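Local coordinates for protein arginine kinase (Anthopleura japonica, PDB 4RF6) that catalyses the reversible transfer of phosphate from ATP to L-arginine, giving phosphoarginine and ADP, with two phosphagen kinase repeats in one chain, at residues Asp21-Pro26 and Ser32-Tyr37. Sequence-based numbering, arbitrary orientation.
Sequences DPLNDP and SLVKKY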
ATOM      1  N   ASP A  21     -19.856  -3.520  44.114  1.00 44.00           N
ATOM      2  CA  ASP A  21     -19.545  -2.192  44.661  1.00 45.70           C
ATOM      3  C   ASP A  21     -18.557  -1.323  43.847  1.00 44.11           C
ATOM      4  O   ASP A  21     -18.747  -0.107  43.768  1.00 44.23           O
ATOM      5  CB  ASP A  21     -19.053  -2.293  46.114  1.00 49.99           C
ATOM      6  CG  ASP A  21     -20.184  -2.496  47.116  1.00 53.25           C
ATOM      7  OD1 ASP A  21     -21.364  -2.327  46.739  1.00 54.83           O
ATOM      8  OD2 ASP A  21     -19.881  -2.813  48.289  1.00 53.10           O
ATOM      9  N   PRO A  22     -17.495  -1.925  43.259  1.00 41.98           N
ATOM     10  CA  PRO A  22     -16.557  -1.100  42.480  1.00 41.37           C
ATOM     11  C   PRO A  22     -17.183  -0.315  41.323  1.00 39.36           C
ATOM     12  O   PRO A  22     -16.525   0.568  40.777  1.00 40.37           O
ATOM     13  CB  PRO A  22     -15.563  -2.127  41.938  1.00 40.63           C
ATOM     14  CG  PRO A  22     -15.542  -3.188  42.971  1.00 39.88           C
ATOM     15  CD  PRO A  22     -16.957  -3.284  43.472  1.00 39.73           C
ATOM     16  N   LEU A  23     -18.421  -0.621  40.947  1.00 38.64           N
ATOM     17  CA  LEU A  23     -19.105   0.192  39.947  1.00 39.30           C
ATOM     18  C   LEU A  23     -19.426   1.569  40.536  1.00 43.10           C
ATOM     19  O   LEU A  23     -19.615   2.547  39.807  1.00 44.65           O
ATOM     20  CB  LEU A  23     -20.361  -0.512  39.426  1.00 34.80           C
ATOM     21  CG  LEU A  23     -20.083  -1.780  38.612  1.00 31.69           C
ATOM     22  CD1 LEU A  23     -21.327  -2.313  37.920  1.00 29.16           C
ATOM     23  CD2 LEU A  23     -18.986  -1.526  37.592  1.00 32.39           C
ATOM     24  N   ASN A  24     -19.467   1.630  41.865  1.00 43.59           N
ATOM     25  CA  ASN A  24     -19.606   2.887  42.590  1.00 48.00           C
ATOM     26  C   ASN A  24     -18.247   3.454  43.002  1.00 51.19           C
ATOM     27  O   ASN A  24     -18.170   4.371  43.824  1.00 52.00           O
ATOM     28  CB  ASN A  24     -20.489   2.693  43.827  1.00 47.37           C
ATOM     29  CG  ASN A  24     -21.912   2.292  43.476  1.00 45.49           C
ATOM     30  OD1 ASN A  24     -22.501   2.817  42.533  1.00 44.99           O
ATOM     31  ND2 ASN A  24     -22.469   1.351  44.236  1.00 43.37           N
ATOM     32  N   ASP A  25     -17.175   2.903  42.443  1.00 52.34           N
ATOM     33  CA  ASP A  25     -15.841   3.425  42.721  1.00 58.42           C
ATOM     34  C   ASP A  25     -15.506   4.591  41.798  1.00 61.02           C
ATOM     35  O   ASP A  25     -15.687   4.504  40.583  1.00 61.07           O
ATOM     36  CB  ASP A  25     -14.776   2.328  42.620  1.00 61.42           C
ATOM     37  CG  ASP A  25     -14.311   1.836  43.981  1.00 64.38           C
ATOM     38  OD1 ASP A  25     -15.084   1.125  44.662  1.00 64.87           O
ATOM     39  OD2 ASP A  25     -13.164   2.154  44.363  1.00 65.92           O
ATOM     40  N   PRO A  26     -15.010   5.691  42.382  1.00 63.18           N
ATOM     41  CA  PRO A  26     -14.682   6.938  41.683  1.00 64.87           C
ATOM     42  C   PRO A  26     -13.813   6.691  40.451  1.00 65.91           C
ATOM     43  O   PRO A  26     -13.892   7.446  39.481  1.00 66.29           O
ATOM     44  CB  PRO A  26     -13.895   7.725  42.732  1.00 65.71           C
ATOM     45  CG  PRO A  26     -14.381   7.195  44.044  1.00 65.41           C
ATOM     46  CD  PRO A  26     -14.686   5.751  43.819  1.00 63.99           C
ATOM     47  N   SER A  32     -19.409   4.233  31.600  1.00 38.53           N
ATOM     48  CA  SER A  32     -19.540   2.779  31.524  1.00 36.23           C
ATOM     49  C   SER A  32     -21.005   2.376  31.423  1.00 32.54           C
ATOM     50  O   SER A  32     -21.825   2.777  32.251  1.00 29.10           O
ATOM     51  CB  SER A  32     -18.899   2.111  32.737  1.00 35.58           C
ATOM     52  OG  SER A  32     -19.166   0.725  32.759  1.00 39.48           O
ATOM     53  N   LEU A  33     -21.329   1.587  30.402  1.00 29.38           N
ATOM     54  CA  LEU A  33     -22.705   1.158  30.186  1.00 27.59           C
ATOM     55  C   LEU A  33     -23.162   0.176  31.261  1.00 30.14           C
ATOM     56  O   LEU A  33     -24.330   0.185  31.652  1.00 30.15           O
ATOM     57  CB  LEU A  33     -22.893   0.582  28.778  1.00 23.94           C
ATOM     58  CG  LEU A  33     -22.716   1.616  27.658  1.00 27.79           C
ATOM     59  CD1 LEU A  33     -23.098   1.071  26.284  1.00 28.68           C
ATOM     60  CD2 LEU A  33     -23.525   2.865  27.967  1.00 27.41           C
ATOM     61  N   VAL A  34     -22.248  -0.662  31.750  1.00 29.86           N
ATOM     62  CA  VAL A  34     -22.605  -1.590  32.825  1.00 29.72           C
ATOM     63  C   VAL A  34     -22.865  -0.838  34.134  1.00 29.12           C
ATOM     64  O   VAL A  34     -23.783  -1.179  34.884  1.00 26.84           O
ATOM     65  CB  VAL A  34     -21.561  -2.726  33.023  1.00 22.21           C
ATOM     66  CG1 VAL A  34     -20.217  -2.169  33.479  1.00 25.06           C
ATOM     67  CG2 VAL A  34     -22.082  -3.752  34.030  1.00 21.69           C
ATOM     68  N   LYS A  35     -22.073   0.198  34.398  1.00 33.03           N
ATOM     69  CA  LYS A  35     -22.289   1.032  35.575  1.00 34.43           C
ATOM     70  C   LYS A  35     -23.633   1.735  35.450  1.00 33.92           C
ATOM     71  O   LYS A  35     -24.399   1.834  36.412  1.00 31.02           O
ATOM     72  CB  LYS A  35     -21.177   2.075  35.716  1.00 37.06           C
ATOM     73  CG  LYS A  35     -21.612   3.326  36.479  1.00 40.76           C
ATOM     74  CD  LYS A  35     -20.427   4.094  37.036  1.00 42.56           C
ATOM     75  CE  LYS A  35     -20.867   5.060  38.130  1.00 42.76           C
ATOM     76  NZ  LYS A  35     -19.709   5.511  38.953  1.00 44.76           N
ATOM     77  N   LYS A  36     -23.909   2.211  34.241  1.00 33.72           N
ATOM     78  CA  LYS A  36     -25.116   2.974  33.967  1.00 37.06           C
ATOM     79  C   LYS A  36     -26.394   2.135  34.123  1.00 36.15           C
ATOM     80  O   LYS A  36     -27.431   2.642  34.561  1.00 37.20           O
ATOM     81  CB  LYS A  36     -25.034   3.589  32.564  1.00 39.92           C
ATOM     82  CG  LYS A  36     -26.134   4.591  32.256  1.00 45.09           C
ATOM     83  CD  LYS A  36     -25.955   5.234  30.884  1.00 45.29           C
ATOM     84  CE  LYS A  36     -24.699   6.088  30.813  1.00 45.53           C
ATOM     85  NZ  LYS A  36     -24.611   6.853  29.531  1.00 44.10           N
ATOM     86  N   TYR A  37     -26.320   0.850  33.793  1.00 33.20           N
ATOM     87  CA  TYR A  37     -27.534   0.037  33.745  1.00 33.19           C
ATOM     88  C   TYR A  37     -27.594  -1.177  34.673  1.00 31.55           C
ATOM     89  O   TYR A  37     -28.658  -1.784  34.819  1.00 33.00           O
ATOM     90  CB  TYR A  37     -27.830  -0.372  32.305  1.00 30.89           C
ATOM     91  CG  TYR A  37     -28.047   0.822  31.419  1.00 33.33           C
ATOM     92  CD1 TYR A  37     -29.177   1.613  31.565  1.00 32.64           C
ATOM     93  CD2 TYR A  37     -27.114   1.173  30.451  1.00 34.29           C
ATOM     94  CE1 TYR A  37     -29.382   2.711  30.765  1.00 35.65           C
ATOM     95  CE2 TYR A  37     -27.309   2.270  29.644  1.00 34.86           C
ATOM     96  CZ  TYR A  37     -28.444   3.036  29.807  1.00 35.15           C
ATOM     97  OH  TYR A  37     -28.649   4.133  29.009  1.00 35.80           O
TER
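Leu-23 meets the helix beginning at Leu-33 in two ways, through its side chain and through its backbone carbonyl. The buried, closely packed part is made by the isobutyl group: CD1 of Leu-23 lies 4.2 Å from CG2 of Val-34, an apolar van der Waals contact, and packs on the helix backbone 4.1 Å from the carbonyl O of Val-34. Its CG stands anti to the carbonyl carbon (chi1 -67°), which sends the branch toward the helix. Both residues are buried, and Leu-38 also touches Leu-23. On the solvent side, Lys-35 extends across to the carbonyl of Leu-23, at the end of the 3-10 segment 21-23. An extended chain beyond CG, with CG itself anti to the backbone N (chi1 154°), brings NZ to 3.1 Å from O of Leu-23; this hydrogen bond lies in the carbonyl plane, with a C=O...N angle of 158°. CD of Lys-35 is 3.3 Å from O of Leu-23. Here burial is incomplete: Lys-35 is partly exposed and neighbouring Asn-24 exposed. Of 195 Å² buried in total, Leu-23 gives 86 Å², Lys-35 63 Å² and Val-34 28 Å². Ser-32, at the N-cap position, accepts a weak capping bond from Lys-35 N at its OG, 3.4 Å. Val-34 also packs on Val-74 and bonds through its backbone to Val-72, both assigned by similarity to substrate binding. The arrangement thus packs a 3-10 turn against an N-capped helix in the N-terminal domain of the first of the two phosphagen kinase repeats, beside its probable guanidino-substrate specificity loop.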